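PDB 3OI8: magnesium and cobalt efflux protein CorC from Neisseria meningitidis serogroup B, which probably takes part in magnesium and cobalt ion transport, and is represented here by an N-terminal region and a pair of CBS domains that binds adenosine. Local coordinates for residues V113-G118 against A136-E141. Sequence-based numbering, arbitrary orientation.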
loop_
_atom_site.group_PDB
_atom_site.type_symbol
_atom_site.label_atom_id
_atom_site.label_comp_id
_atom_site.label_asym_id
_atom_site.label_seq_id
_atom_site.Cartn_x
_atom_site.Cartn_y
_atom_site.Cartn_z
ATOM N N VAL A 113 2.464 14.427 -7.843
ATOM C CA VAL A 113 1.034 14.647 -8.028
ATOM C C VAL A 113 0.557 15.596 -6.929
ATOM O O VAL A 113 0.923 15.434 -5.767
ATOM C CB VAL A 113 0.268 13.319 -7.975
ATOM C CG1 VAL A 113 -1.216 13.566 -7.950
ATOM C CG2 VAL A 113 0.648 12.457 -9.172
ATOM N N PHE A 114 -0.200 16.622 -7.302
ATOM C CA PHE A 114 -0.661 17.626 -6.337
ATOM C C PHE A 114 -2.159 17.498 -6.080
ATOM O O PHE A 114 -2.927 17.214 -7.002
ATOM C CB PHE A 114 -0.325 19.037 -6.829
ATOM C CG PHE A 114 1.152 19.290 -6.967
ATOM C CD1 PHE A 114 1.916 19.598 -5.862
ATOM C CD2 PHE A 114 1.778 19.183 -8.194
ATOM C CE1 PHE A 114 3.291 19.822 -5.982
ATOM C CE2 PHE A 114 3.141 19.398 -8.317
ATOM C CZ PHE A 114 3.896 19.716 -7.209
ATOM N N VAL A 115 -2.574 17.682 -4.831
ATOM C CA VAL A 115 -4.002 17.638 -4.488
ATOM C C VAL A 115 -4.306 18.685 -3.423
ATOM O O VAL A 115 -3.436 18.994 -2.604
ATOM C CB VAL A 115 -4.420 16.263 -3.930
ATOM C CG1 VAL A 115 -4.240 15.157 -4.984
ATOM C CG2 VAL A 115 -3.626 15.938 -2.669
ATOM N N PRO A 116 -5.547 19.219 -3.416
ATOM C CA PRO A 116 -6.008 20.172 -2.385
ATOM C C PRO A 116 -6.427 19.452 -1.109
ATOM O O PRO A 116 -6.699 18.251 -1.142
ATOM C CB PRO A 116 -7.245 20.823 -3.015
ATOM C CG PRO A 116 -7.595 19.975 -4.240
ATOM C CD PRO A 116 -6.628 18.827 -4.336
ATOM N N GLU A 117 -6.492 20.184 -0.003
ATOM C CA GLU A 117 -6.786 19.594 1.303
ATOM C C GLU A 117 -8.220 19.077 1.389
ATOM O O GLU A 117 -8.532 18.208 2.213
ATOM C CB GLU A 117 -6.575 20.637 2.414
ATOM C CG GLU A 117 -5.175 21.232 2.509
ATOM C CD GLU A 117 -5.057 22.280 3.618
ATOM O OE1 GLU A 117 -6.009 22.409 4.422
ATOM O OE2 GLU A 117 -4.016 22.973 3.684
ATOM N N GLY A 118 -9.094 19.626 0.550
ATOM C CA GLY A 118 -10.520 19.327 0.631
ATOM C C GLY A 118 -10.918 18.079 -0.145
ATOM O O GLY A 118 -12.054 17.636 -0.089
ATOM N N ALA A 136 1.038 11.884 -2.620
ATOM C CA ALA A 136 0.707 13.137 -3.283
ATOM C C ALA A 136 1.157 14.285 -2.393
ATOM O O ALA A 136 1.305 14.126 -1.179
ATOM C CB ALA A 136 -0.774 13.238 -3.548
ATOM N N ILE A 137 1.369 15.438 -3.006
ATOM C CA ILE A 137 1.732 16.635 -2.262
ATOM C C ILE A 137 0.460 17.454 -2.113
ATOM O O ILE A 137 -0.247 17.687 -3.094
ATOM C CB ILE A 137 2.773 17.457 -3.030
ATOM C CG1 ILE A 137 4.045 16.622 -3.292
ATOM C CG2 ILE A 137 3.027 18.794 -2.307
ATOM C CD1 ILE A 137 4.765 16.143 -2.044
ATOM N N VAL A 138 0.161 17.874 -0.887
ATOM C CA VAL A 138 -1.046 18.635 -0.624
ATOM C C VAL A 138 -0.743 20.122 -0.749
ATOM O O VAL A 138 0.235 20.610 -0.187
ATOM C CB VAL A 138 -1.590 18.298 0.758
ATOM C CG1 VAL A 138 -2.941 19.005 1.013
ATOM C CG2 VAL A 138 -1.726 16.773 0.870
ATOM N N ILE A 139 -1.578 20.818 -1.515
ATOM C CA ILE A 139 -1.396 22.233 -1.821
ATOM C C ILE A 139 -2.472 23.056 -1.104
ATOM O O ILE A 139 -3.627 22.661 -1.066
ATOM C CB ILE A 139 -1.528 22.462 -3.344
ATOM C CG1 ILE A 139 -0.413 21.740 -4.095
ATOM C CG2 ILE A 139 -1.523 23.947 -3.679
ATOM C CD1 ILE A 139 0.976 22.129 -3.636
ATOM N N ASP A 140 -2.103 24.200 -0.539
ATOM C CA ASP A 140 -3.088 25.058 0.110
ATOM C C ASP A 140 -3.814 25.901 -0.940
ATOM O O ASP A 140 -3.497 25.829 -2.129
ATOM C CB ASP A 140 -2.444 25.937 1.201
ATOM C CG ASP A 140 -1.404 26.906 0.655
ATOM O OD1 ASP A 140 -1.567 27.411 -0.475
ATOM O OD2 ASP A 140 -0.417 27.182 1.373
ATOM N N GLU A 141 -4.778 26.706 -0.506
ATOM C CA GLU A 141 -5.608 27.449 -1.447
ATOM C C GLU A 141 -4.864 28.600 -2.133
ATOM O O GLU A 141 -5.451 29.335 -2.924
ATOM C CB GLU A 141 -6.885 27.958 -0.768
ATOM C CG GLU A 141 -6.651 28.782 0.492
ATOM C CD GLU A 141 -6.586 27.932 1.754
ATOM O OE1 GLU A 141 -5.865 26.910 1.761
ATOM O OE2 GLU A 141 -7.256 28.296 2.746
HETATM O O HOH W 1 -6.300 23.167 -0.584
#
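Strands 114-116 and 135-139 run parallel with a strong twist, the axes of their short segments 42° apart. Three backbone hydrogen bonds join them. Ile137 N donates to Val113 O at 2.8 Å, nearly along the C=O axis. Val115 N then donates to Ile137 O, in the carbonyl plane. Ile139 N reaches Val115 O at 2.8 Å from above the carbonyl plane. Val138 CA adds a CA-H...O contact to Val115 O at 3.1 Å. Beyond Pro116 the strands part, and one water bridges Glu117 N and Ile139 O.

The pair forms the two strands of a beta-alpha-beta unit of the second CBS domain, with helix 121-130 as the connection. Strand 114-116 is an edge strand of the sheet within this chain; strand 145-150 flanks 135-139 on its other side.

Phe114 and Ile137 lie side by side on one face. With Phe114 CG anti to the carbonyl carbon (chi1 -63°), the ring meets both isoleucines obliquely: CD1 is 3.7 Å from Ile137 CB and 3.5 Å from Ile139 CD1. On the opposite face, Val115 CG2 touches both Ala136 CB and Val138 CG2, 4.1 Å from the latter. Glu117 crosses Val138 at about a right angle, its CG 3.5 Å from Val138 CG1. The Glu117 chain, extended beyond CG, carries the carboxylate to a salt bridge from OE1 to Arg41 NE and a hydrogen bond between OE2 and Ser146 OG. Asp140 OD1 accepts from Tyr142 N and Gly144 N.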